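Local coordinates for STM4351 (PDB 2Y7I), which binds arginine with high specificity as a periplasmic solute-binding protein, consistent with a role in its uptake, at residues A[13-18]-A[116-121]. Numbering follows the deposited sequence.
Sequences SATYAP and GLENGT. With ARG (arginine), chain C.
Across the ligand cleft of this type II periplasmic binding protein, Thr-15 and Glu-118 reach toward each other from opposite directions and meet beside the guanidinium group of the bound arginine. Thr-15 belongs to the loop after strand 7-12, Glu-118 to the end of strand 114-118, so the contact joins the two lobes that close over the ligand. Glutamate suits its place because it is long and two-pronged: with CG anti to the backbone N (chi1 -152°), the extended chain carries the carboxylate across to the guanidinium and the Thr-15 hydroxyl. OE1 accepts a hydrogen bond from NH1 of the arginine at 2.8 Å. OE2 lies 3.1 Å from OG1 of Thr-15, a possible hydrogen bond for whose single proton another acceptor competes; the short threonine side chain suffices because the glutamate covers most of the gap. A water weakly bridges OE2 to OG of Ser-13, whose backbone O lies 2.9 Å from arginine NH2, so NH2 is bonded from the first-lobe loop and NH1 from the strand of the second. This buried carboxylate probably balances the ligand's positive charge.

Tyr-16 supplies a flat wall: its ring lies along the ligand side chain, with arginine CD 3.6 Å above one face, offset toward the rim, and its OH is held by Asp-160. Beyond Glu-118, a type II turn leads into helix 122-130, which Thr-121 caps. Its rotation (chi1 65°) brings OG1 to the N of Gln-124 and back to the O of Glu-118, to which it donates at 2.8 Å, tilted 18° from the carbonyl plane.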
loop_
_atom_site.group_PDB
_atom_site.type_symbol
_atom_site.label_atom_id
_atom_site.label_comp_id
_atom_site.label_asym_id
_atom_site.label_seq_id
_atom_site.Cartn_x
_atom_site.Cartn_y
_atom_site.Cartn_z
ATOM N N SER A 13 -3.641 19.366 11.118
ATOM C CA SER A 13 -2.745 20.370 11.673
ATOM C C SER A 13 -1.504 20.425 10.805
ATOM O O SER A 13 -0.614 19.573 10.923
ATOM C CB SER A 13 -2.347 20.023 13.104
ATOM O OG SER A 13 -1.584 21.082 13.653
ATOM N N ALA A 14 -1.463 21.429 9.931
ATOM C CA ALA A 14 -0.441 21.544 8.890
ATOM C C ALA A 14 0.862 22.177 9.394
ATOM O O ALA A 14 1.359 23.141 8.815
ATOM C CB ALA A 14 -1.003 22.325 7.705
ATOM N N THR A 15 1.409 21.582 10.452
ATOM C CA THR A 15 2.601 22.047 11.161
ATOM C C THR A 15 3.720 21.012 11.057
ATOM O O THR A 15 4.758 21.126 11.731
ATOM C CB THR A 15 2.267 22.196 12.678
ATOM O OG1 THR A 15 1.689 20.966 13.167
ATOM C CG2 THR A 15 1.273 23.317 12.898
ATOM N N TYR A 16 3.511 20.003 10.209
ATOM C CA TYR A 16 4.207 18.724 10.347
ATOM C C TYR A 16 4.651 18.103 9.015
ATOM O O TYR A 16 4.248 16.996 8.688
ATOM C CB TYR A 16 3.282 17.751 11.120
ATOM C CG TYR A 16 3.982 16.802 12.089
ATOM C CD1 TYR A 16 4.885 17.280 13.038
ATOM C CD2 TYR A 16 3.713 15.425 12.069
ATOM C CE1 TYR A 16 5.529 16.416 13.930
ATOM C CE2 TYR A 16 4.350 14.552 12.954
ATOM C CZ TYR A 16 5.253 15.059 13.886
ATOM O OH TYR A 16 5.883 14.217 14.781
ATOM N N ALA A 17 5.482 18.814 8.251
ATOM C CA ALA A 17 6.067 18.257 7.028
ATOM C C ALA A 17 6.829 16.989 7.389
ATOM O O ALA A 17 7.486 16.964 8.433
ATOM C CB ALA A 17 7.021 19.273 6.368
ATOM N N PRO A 18 6.765 15.943 6.534
ATOM C CA PRO A 18 6.110 15.853 5.218
ATOM C C PRO A 18 4.666 15.325 5.238
ATOM O O PRO A 18 4.111 15.051 4.171
ATOM C CB PRO A 18 6.981 14.816 4.496
ATOM C CG PRO A 18 7.306 13.837 5.596
ATOM C CD PRO A 18 7.479 14.688 6.856
ATOM N N GLY A 116 11.011 20.584 23.747
ATOM C CA GLY A 116 9.738 21.001 23.176
ATOM C C GLY A 116 9.051 19.866 22.440
ATOM O O GLY A 116 9.704 18.998 21.851
ATOM N N LEU A 117 7.724 19.876 22.472
ATOM C CA LEU A 117 6.904 18.863 21.809
ATOM C C LEU A 117 5.499 19.422 21.640
ATOM O O LEU A 117 5.185 20.490 22.164
ATOM C CB LEU A 117 6.892 17.546 22.600
ATOM C CG LEU A 117 6.802 17.660 24.132
ATOM C CD1 LEU A 117 5.383 17.967 24.614
ATOM C CD2 LEU A 117 7.322 16.410 24.809
ATOM N N GLU A 118 4.650 18.713 20.904
ATOM C CA GLU A 118 3.303 19.212 20.619
ATOM C C GLU A 118 2.277 18.686 21.618
ATOM O O GLU A 118 2.316 17.511 21.981
ATOM C CB GLU A 118 2.895 18.785 19.211
ATOM C CG GLU A 118 1.908 19.682 18.487
ATOM C CD GLU A 118 1.889 19.384 16.991
ATOM O OE1 GLU A 118 1.849 18.198 16.660
ATOM O OE2 GLU A 118 1.977 20.318 16.159
ATOM N N ASN A 119 1.365 19.562 22.045
ATOM C CA ASN A 119 0.237 19.190 22.905
ATOM C C ASN A 119 -0.590 18.101 22.248
ATOM O O ASN A 119 -0.824 18.156 21.047
ATOM C CB ASN A 119 -0.670 20.399 23.151
ATOM C CG ASN A 119 -0.210 21.249 24.306
ATOM O OD1 ASN A 119 0.107 20.729 25.377
ATOM N ND2 ASN A 119 -0.182 22.567 24.104
ATOM N N GLY A 120 -1.042 17.128 23.031
ATOM C CA GLY A 120 -1.965 16.093 22.534
ATOM C C GLY A 120 -1.335 14.887 21.852
ATOM O O GLY A 120 -2.049 13.953 21.435
ATOM N N THR A 121 -0.004 14.879 21.776
ATOM C CA THR A 121 0.723 13.844 21.022
ATOM C C THR A 121 1.174 12.645 21.858
ATOM O O THR A 121 1.241 12.707 23.093
ATOM C CB THR A 121 1.963 14.423 20.270
ATOM O OG1 THR A 121 2.933 14.909 21.213
ATOM C CG2 THR A 121 1.546 15.535 19.341
HETATM N N ARG C . 2.473 10.979 15.430
HETATM C CA ARG C . 2.332 11.827 16.654
HETATM C C ARG C . 1.009 11.519 17.345
HETATM O O ARG C . 0.684 12.134 18.358
HETATM C CB ARG C . 2.415 13.328 16.305
HETATM C CG ARG C . 1.415 13.777 15.223
HETATM C CD ARG C . 1.423 15.289 15.009
HETATM N NE ARG C . 0.721 15.623 13.767
HETATM C CZ ARG C . 0.525 16.856 13.305
HETATM N NH1 ARG C . 0.966 17.924 13.973
HETATM N NH2 ARG C . -0.119 17.022 12.169
HETATM O OXT ARG C . 0.228 10.664 16.884
HETATM O O HOH W 1 -0.753 21.549 16.238
#